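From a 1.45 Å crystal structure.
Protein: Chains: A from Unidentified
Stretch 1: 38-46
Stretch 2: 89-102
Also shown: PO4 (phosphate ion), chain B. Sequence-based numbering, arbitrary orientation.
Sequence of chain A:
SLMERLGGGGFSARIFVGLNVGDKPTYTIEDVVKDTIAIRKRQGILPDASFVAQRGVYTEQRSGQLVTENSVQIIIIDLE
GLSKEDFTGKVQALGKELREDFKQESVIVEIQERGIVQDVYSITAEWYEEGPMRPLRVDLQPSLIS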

ATOM      1  N   ALA A  38      -5.638 -16.923  12.947  1.00 14.07           N
ATOM      2  CA  ALA A  38      -6.570 -17.879  13.526  1.00 14.76           C
ATOM      3  C   ALA A  38      -7.796 -18.079  12.646  1.00 14.46           C
ATOM      4  O   ALA A  38      -8.240 -19.209  12.442  1.00 16.58           O
ATOM      5  CB  ALA A  38      -6.974 -17.395  14.921  1.00 16.27           C
ATOM      6  N   ILE A  39      -8.351 -16.998  12.108  1.00 14.60           N
ATOM      7  CA  ILE A  39      -9.532 -17.103  11.265  1.00 13.93           C
ATOM      8  C   ILE A  39      -9.201 -17.867   9.988  1.00 15.28           C
ATOM      9  O   ILE A  39      -9.949 -18.755   9.558  1.00 16.52           O
ATOM     10  CB  ILE A  39     -10.078 -15.703  10.943  1.00 13.98           C
ATOM     11  CG1 ILE A  39     -10.666 -15.037  12.181  1.00 13.66           C
ATOM     12  CG2 ILE A  39     -11.115 -15.785   9.852  1.00 16.11           C
ATOM     13  CD1 ILE A  39     -10.818 -13.535  12.069  1.00 13.97           C
ATOM     14  N   ARG A  40      -8.083 -17.520   9.351  1.00 14.22           N
ATOM     15  CA  ARG A  40      -7.727 -18.135   8.080  1.00 15.34           C
ATOM     16  C   ARG A  40      -7.381 -19.608   8.255  1.00 17.52           C
ATOM     17  O   ARG A  40      -7.711 -20.430   7.392  1.00 19.66           O
ATOM     18  CB  ARG A  40      -6.615 -17.333   7.390  1.00 17.37           C
ATOM     19  CG  ARG A  40      -7.057 -15.887   7.109  1.00 18.00           C
ATOM     20  CD  ARG A  40      -6.138 -15.160   6.167  1.00 18.77           C
ATOM     21  NE  ARG A  40      -6.495 -15.463   4.788  1.00 22.91           N
ATOM     22  CZ  ARG A  40      -5.675 -15.329   3.757  1.00 25.01           C
ATOM     23  NH1 ARG A  40      -4.434 -14.902   3.947  1.00 26.38           N
ATOM     24  NH2 ARG A  40      -6.089 -15.617   2.532  1.00 32.56           N
ATOM     25  N   LYS A  41      -6.760 -19.978   9.372  1.00 18.91           N
ATOM     26  CA  LYS A  41      -6.533 -21.397   9.624  1.00 20.39           C
ATOM     27  C   LYS A  41      -7.852 -22.162   9.707  1.00 20.87           C
ATOM     28  O   LYS A  41      -7.963 -23.279   9.183  1.00 23.33           O
ATOM     29  CB  LYS A  41      -5.710 -21.577  10.890  1.00 23.70           C
ATOM     30  CG  LYS A  41      -4.234 -21.235  10.741  1.00 26.44           C
ATOM     31  CD  LYS A  41      -3.509 -21.477  12.061  1.00 30.37           C
ATOM     32  CE  LYS A  41      -1.996 -21.371  11.952  1.00 33.66           C
ATOM     33  NZ  LYS A  41      -1.359 -21.366  13.321  1.00 41.40           N
ATOM     34  N   ARG A  42      -8.872 -21.581  10.349  1.00 20.60           N
ATOM     35  CA  ARG A  42     -10.166 -22.259  10.454  1.00 21.08           C
ATOM     36  C   ARG A  42     -10.874 -22.342   9.109  1.00 19.36           C
ATOM     37  O   ARG A  42     -11.740 -23.204   8.927  1.00 21.39           O
ATOM     38  CB  ARG A  42     -11.043 -21.566  11.493  1.00 23.28           C
ATOM     39  CG  ARG A  42     -10.579 -21.811  12.920  1.00 26.96           C
ATOM     40  CD  ARG A  42     -11.622 -21.338  13.937  1.00 31.91           C
ATOM     41  NE  ARG A  42     -11.869 -19.899  13.856  1.00 36.04           N
ATOM     42  CZ  ARG A  42     -11.266 -18.977  14.609  1.00 37.84           C
ATOM     43  NH1 ARG A  42     -10.370 -19.325  15.528  1.00 41.07           N
ATOM     44  NH2 ARG A  42     -11.574 -17.696  14.449  1.00 37.10           N
ATOM     45  N   GLN A  43     -10.504 -21.489   8.161  1.00 20.05           N
ATOM     46  CA  GLN A  43     -10.998 -21.595   6.800  1.00 19.39           C
ATOM     47  C   GLN A  43     -10.257 -22.651   5.996  1.00 20.87           C
ATOM     48  O   GLN A  43     -10.698 -22.987   4.886  1.00 26.93           O
ATOM     49  CB  GLN A  43     -10.846 -20.246   6.107  1.00 20.15           C
ATOM     50  CG  GLN A  43     -11.686 -19.131   6.707  1.00 17.97           C
ATOM     51  CD  GLN A  43     -11.493 -17.834   5.954  1.00 18.90           C
ATOM     52  OE1 GLN A  43     -10.419 -17.556   5.443  1.00 23.34           O
ATOM     53  NE2 GLN A  43     -12.532 -17.045   5.869  1.00 20.67           N
ATOM     54  N   GLY A  44      -9.152 -23.172   6.521  1.00 20.07           N
ATOM     55  CA  GLY A  44      -8.359 -24.152   5.822  1.00 22.24           C
ATOM     56  C   GLY A  44      -7.461 -23.587   4.751  1.00 24.14           C
ATOM     57  O   GLY A  44      -6.931 -24.366   3.955  1.00 29.16           O
ATOM     58  N   ILE A  45      -7.264 -22.241   4.716  1.00 25.44           N
ATOM     59  CA  ILE A  45      -6.522 -21.511   3.683  1.00 27.32           C
ATOM     60  C   ILE A  45      -5.155 -21.123   4.215  1.00 24.60           C
ATOM     61  O   ILE A  45      -4.955 -20.986   5.427  1.00 25.99           O
ATOM     62  CB  ILE A  45      -7.364 -20.283   3.263  1.00 31.01           C
ATOM     63  CG1 ILE A  45      -6.871 -19.612   1.975  1.00 39.28           C
ATOM     64  CG2 ILE A  45      -7.339 -19.208   4.320  1.00 32.82           C
ATOM     65  CD1 ILE A  45      -7.854 -18.580   1.382  1.00 41.14           C
ATOM     66  N   LEU A  46      -4.185 -20.960   3.312  1.00 24.37           N
ATOM     67  CA  LEU A  46      -2.883 -20.456   3.734  1.00 25.36           C
ATOM     68  C   LEU A  46      -3.053 -19.056   4.314  1.00 19.31           C
ATOM     69  O   LEU A  46      -3.677 -18.199   3.672  1.00 20.60           O
ATOM     70  CB  LEU A  46      -1.928 -20.386   2.548  1.00 30.33           C
ATOM     71  CG  LEU A  46      -1.154 -21.674   2.293  1.00 35.98           C
ATOM     72  CD1 LEU A  46      -0.385 -21.500   1.006  1.00 38.62           C
ATOM     73  CD2 LEU A  46      -0.209 -22.010   3.426  1.00 40.18           C
ATOM     74  N   GLY A  89     -15.498 -15.263  -1.185  1.00 17.29           N
ATOM     75  CA  GLY A  89     -16.241 -15.657  -0.005  1.00 17.33           C
ATOM     76  C   GLY A  89     -15.374 -15.737   1.237  1.00 16.77           C
ATOM     77  O   GLY A  89     -15.800 -15.342   2.325  1.00 16.96           O
ATOM     78  N   LYS A  90     -14.156 -16.262   1.098  1.00 16.76           N
ATOM     79  CA  LYS A  90     -13.274 -16.375   2.254  1.00 14.75           C
ATOM     80  C   LYS A  90     -12.811 -15.002   2.729  1.00 14.09           C
ATOM     81  O   LYS A  90     -12.704 -14.768   3.937  1.00 14.79           O
ATOM     82  CB  LYS A  90     -12.099 -17.295   1.935  1.00 18.49           C
ATOM     83  CG  LYS A  90     -12.514 -18.784   1.901  1.00 25.49           C
ATOM     84  CD  LYS A  90     -11.345 -19.666   1.568  1.00 32.92           C
ATOM     85  CE  LYS A  90     -11.626 -21.131   1.886  1.00 38.04           C
ATOM     86  NZ  LYS A  90     -12.988 -21.535   1.451  1.00 38.32           N
ATOM     87  N   VAL A  91     -12.555 -14.075   1.807  1.00 13.63           N
ATOM     88  CA  VAL A  91     -12.158 -12.736   2.224  1.00 14.11           C
ATOM     89  C   VAL A  91     -13.323 -12.003   2.883  1.00 14.40           C
ATOM     90  O   VAL A  91     -13.145 -11.298   3.883  1.00 13.88           O
ATOM     91  CB  VAL A  91     -11.554 -11.950   1.046  1.00 15.73           C
ATOM     92  CG1 VAL A  91     -11.398 -10.490   1.437  1.00 18.70           C
ATOM     93  CG2 VAL A  91     -10.228 -12.574   0.656  1.00 18.93           C
ATOM     94  N   GLN A  92     -14.527 -12.155   2.331  1.00 14.28           N
ATOM     95  CA  GLN A  92     -15.707 -11.538   2.938  1.00 15.74           C
ATOM     96  C   GLN A  92     -15.922 -12.057   4.346  1.00 14.26           C
ATOM     97  O   GLN A  92     -16.202 -11.293   5.279  1.00 14.65           O
ATOM     98  CB  GLN A  92     -16.928 -11.865   2.077  1.00 17.44           C
ATOM     99  CG  GLN A  92     -17.039 -11.046   0.806  1.00 23.70           C
ATOM    100  CD  GLN A  92     -18.185 -11.531  -0.062  1.00 32.13           C
ATOM    101  OE1 GLN A  92     -18.530 -12.708  -0.052  1.00 36.38           O
ATOM    102  NE2 GLN A  92     -18.774 -10.621  -0.819  1.00 37.93           N
ATOM    103  N   ALA A  93     -15.789 -13.371   4.532  1.00 13.97           N
ATOM    104  CA  ALA A  93     -15.985 -13.950   5.853  1.00 14.10           C
ATOM    105  C   ALA A  93     -14.918 -13.462   6.826  1.00 12.61           C
ATOM    106  O   ALA A  93     -15.205 -13.216   8.001  1.00 14.01           O
ATOM    107  CB  ALA A  93     -15.967 -15.476   5.760  1.00 15.31           C
ATOM    108  N   LEU A  94     -13.677 -13.342   6.352  1.00 12.71           N
ATOM    109  CA  LEU A  94     -12.618 -12.798   7.189  1.00 12.06           C
ATOM    110  C   LEU A  94     -12.941 -11.377   7.630  1.00 12.62           C
ATOM    111  O   LEU A  94     -12.817 -11.034   8.808  1.00 12.20           O
ATOM    112  CB  LEU A  94     -11.295 -12.859   6.425  1.00 13.16           C
ATOM    113  CG  LEU A  94     -10.093 -12.136   7.045  1.00 12.57           C
ATOM    114  CD1 LEU A  94      -9.702 -12.696   8.412  1.00 13.67           C
ATOM    115  CD2 LEU A  94      -8.912 -12.213   6.081  1.00 14.78           C
ATOM    116  N   GLY A  95     -13.334 -10.520   6.681  1.00 12.07           N
ATOM    117  CA  GLY A  95     -13.682  -9.151   7.038  1.00 12.56           C
ATOM    118  C   GLY A  95     -14.833  -9.072   8.026  1.00 12.02           C
ATOM    119  O   GLY A  95     -14.806  -8.261   8.957  1.00 12.39           O
ATOM    120  N   LYS A  96     -15.865  -9.904   7.827  1.00 11.90           N
ATOM    121  CA  LYS A  96     -17.006  -9.892   8.736  1.00 13.12           C
ATOM    122  C   LYS A  96     -16.596 -10.317  10.134  1.00 12.58           C
ATOM    123  O   LYS A  96     -17.034  -9.718  11.122  1.00 13.47           O
ATOM    124  CB  LYS A  96     -18.110 -10.807   8.214  1.00 16.12           C
ATOM    125  CG  LYS A  96     -18.873 -10.222   7.066  1.00 24.48           C
ATOM    126  CD  LYS A  96     -20.132 -11.016   6.783  1.00 32.41           C
ATOM    127  CE  LYS A  96     -21.287 -10.075   6.417  1.00 40.08           C
ATOM    128  NZ  LYS A  96     -22.597 -10.427   7.055  1.00 45.22           N
ATOM    129  N   GLU A  97     -15.717 -11.313  10.251  1.00 12.12           N
ATOM    130  CA  GLU A  97     -15.305 -11.744  11.583  1.00 12.02           C
ATOM    131  C   GLU A  97     -14.378 -10.720  12.236  1.00 11.69           C
ATOM    132  O   GLU A  97     -14.469 -10.484  13.445  1.00 12.67           O
ATOM    133  CB  GLU A  97     -14.669 -13.123  11.548  1.00 14.44           C
ATOM    134  CG  GLU A  97     -14.461 -13.691  12.952  1.00 16.48           C
ATOM    135  CD  GLU A  97     -15.768 -13.913  13.723  1.00 19.08           C
ATOM    136  OE1 GLU A  97     -16.669 -14.575  13.172  1.00 22.53           O
ATOM    137  OE2 GLU A  97     -15.900 -13.423  14.877  1.00 19.98           O
ATOM    138  N   LEU A  98     -13.478 -10.099  11.462  1.00 11.24           N
ATOM    139  CA  LEU A  98     -12.641  -9.039  12.023  1.00 11.26           C
ATOM    140  C   LEU A  98     -13.487  -7.889  12.559  1.00 11.31           C
ATOM    141  O   LEU A  98     -13.173  -7.322  13.610  1.00 12.75           O
ATOM    142  CB  LEU A  98     -11.656  -8.522  10.971  1.00 11.70           C
ATOM    143  CG  LEU A  98     -10.517  -9.488  10.636  1.00 11.55           C
ATOM    144  CD1 LEU A  98      -9.805  -9.021   9.375  1.00 13.31           C
ATOM    145  CD2 LEU A  98      -9.541  -9.675  11.785  1.00 13.45           C
ATOM    146  N   ARG A  99     -14.564  -7.531  11.850  1.00 10.99           N
ATOM    147  CA  ARG A  99     -15.417  -6.452  12.337  1.00 11.07           C
ATOM    148  C   ARG A  99     -15.972  -6.782  13.719  1.00 12.39           C
ATOM    149  O   ARG A  99     -15.968  -5.940  14.620  1.00 13.65           O
ATOM    150  CB  ARG A  99     -16.573  -6.170  11.369  1.00 12.03           C
ATOM    151  CG  ARG A  99     -17.352  -4.899  11.770  1.00 12.89           C
ATOM    152  CD  ARG A  99     -18.854  -4.988  11.634  1.00 13.66           C
ATOM    153  NE  ARG A  99     -19.442  -6.111  12.362  1.00 14.37           N
ATOM    154  CZ  ARG A  99     -19.674  -6.152  13.677  1.00 12.69           C
ATOM    155  NH1 ARG A  99     -19.369  -5.131  14.472  1.00 13.66           N
ATOM    156  NH2 ARG A  99     -20.205  -7.247  14.200  1.00 13.89           N
ATOM    157  N   GLU A 100     -16.491  -8.006  13.886  1.00 11.81           N
ATOM    158  CA  GLU A 100     -17.010  -8.423  15.183  1.00 12.32           C
ATOM    159  C   GLU A 100     -15.903  -8.460  16.229  1.00 13.28           C
ATOM    160  O   GLU A 100     -16.062  -7.964  17.349  1.00 13.76           O
ATOM    161  CB  GLU A 100     -17.630  -9.813  15.060  1.00 13.88           C
ATOM    162  CG  GLU A 100     -17.976 -10.403  16.429  1.00 13.67           C
ATOM    163  CD  GLU A 100     -18.604 -11.786  16.392  1.00 15.57           C
ATOM    164  OE1 GLU A 100     -19.304 -12.108  15.417  1.00 19.07           O
ATOM    165  OE2 GLU A 100     -18.423 -12.567  17.355  1.00 16.62           O
ATOM    166  N   ASP A 101     -14.773  -9.086  15.887  1.00 12.77           N
ATOM    167  CA  ASP A 101     -13.751  -9.357  16.887  1.00 12.96           C
ATOM    168  C   ASP A 101     -13.160  -8.070  17.440  1.00 12.71           C
ATOM    169  O   ASP A 101     -12.708  -8.036  18.591  1.00 13.97           O
ATOM    170  CB  ASP A 101     -12.637 -10.216  16.292  1.00 12.72           C
ATOM    171  CG  ASP A 101     -13.113 -11.605  15.887  1.00 13.29           C
ATOM    172  OD1 ASP A 101     -14.310 -11.927  16.062  1.00 15.97           O
ATOM    173  OD2 ASP A 101     -12.280 -12.363  15.360  1.00 15.95           O
ATOM    174  N   PHE A 102     -13.111  -7.019  16.624  1.00 12.53           N
ATOM    175  CA  PHE A 102     -12.561  -5.735  17.037  1.00 13.01           C
ATOM    176  C   PHE A 102     -13.643  -4.701  17.309  1.00 13.09           C
ATOM    177  O   PHE A 102     -13.326  -3.529  17.516  1.00 14.69           O
ATOM    178  CB  PHE A 102     -11.463  -5.309  16.064  1.00 13.06           C
ATOM    179  CG  PHE A 102     -10.285  -6.235  16.121  1.00 11.52           C
ATOM    180  CD1 PHE A 102      -9.430  -6.199  17.206  1.00 14.07           C
ATOM    181  CD2 PHE A 102     -10.113  -7.236  15.185  1.00 10.94           C
ATOM    182  CE1 PHE A 102      -8.384  -7.087  17.317  1.00 14.38           C
ATOM    183  CE2 PHE A 102      -9.055  -8.144  15.301  1.00 12.61           C
ATOM    184  CZ  PHE A 102      -8.194  -8.061  16.363  1.00 13.36           C
TER
HETATM  185  P   PO4 B 201     -19.866  -6.759  17.905  0.50 14.69           P
HETATM  186  O1  PO4 B 201     -20.192  -5.384  17.357  0.50 17.93           O
HETATM  187  O2  PO4 B 201     -20.774  -6.937  19.109  0.50 17.58           O
HETATM  188  O3  PO4 B 201     -20.166  -7.792  16.849  0.50 14.47           O
HETATM  189  O4  PO4 B 201     -18.401  -6.838  18.302  0.50 16.55           O

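Residues 38-46 comprise the last turns of a helix that begins earlier in the chain, followed by a short extended exit; residues 89-101 are helical throughout, continuing a helix that begins earlier in the chain, and Phe-102 follows it. The two helices run in roughly opposite directions, with 141° between their N-to-C vectors and a closest axial approach of 10.3 Å. The register is set by two pairs: the CA atoms of Ile-39 and Leu-94 lie 6.7 Å apart, and those of Gln-43 and Lys-90 lie 7.3 Å apart. The first helix closes in a Schellman motif. Gly-44 adopts a positive phi of 78°, a conformation that favours glycine, and two bonds lead back into the last turn, from Gly-44 N to Lys-41 O (2.9 Å) and from Ile-45 N to Arg-40 O (3.3 Å). The chain then leaves the helix with the side chain of Ile-45 still directed toward the second stretch. Phe-102 is the first residue to leave helical geometry at the end of the longer helix, although its N still bonds to Leu-98 O at 3.0 Å.

The contact is modest, burying 442 Å² over both sides, and combines an apolar cluster around Ile-39 and Leu-94 with a polar link at Gln-43 and Lys-90. Ile-39 points toward the second helix and fits as a knob among Leu-94, Glu-97, Leu-98 and Asp-101. Its branched side chain, with chi1 m and chi2 t, places CG2 3.7 Å from Leu-94 CD1, while CD1 reaches further along the helix, to 4.1 Å from Leu-98 CD2. The same CD1 lies 3.8 Å from Glu-97 CG and 3.8 Å from Asp-101 OD2, so the pocket is apolar on the leucine side but bordered by acidic residues. Leu-94 leaves its backbone sideways, yet its end turns nearer to the first helix. Its other methyl, CD2, packs 4.0 Å from Arg-40 CD, using the aliphatic part of a long side chain whose NH1 is hydrogen-bonded just outside the stretches.

A polar link joins the helices one turn from Ile-39. Gln-43, also directed toward its partner, extends with chi1 m and chi2 t so that NE2 donates a hydrogen bond to Lys-90 O, 3.0 Å away with an N-H...O angle of 161°. This carbonyl also accepts the intrahelical bond from Leu-94 N (3.0 Å), so the amide adds a second donor without displacing the helical one. The same NE2 lies 3.8 Å from Ala-93 CB, and Gln-43 OE1 lies 3.9 Å from Lys-90 CB.

Lys-90 completes the contact. Its CD approaches Ile-45 CD1 to 3.7 Å, so the methylenes provide an apolar surface for the isoleucine that follows the turn. A long amphipathic side chain suits this position, since its methylenes pack against Ile-45 while NZ finds its hydrogen-bond partner elsewhere in the structure.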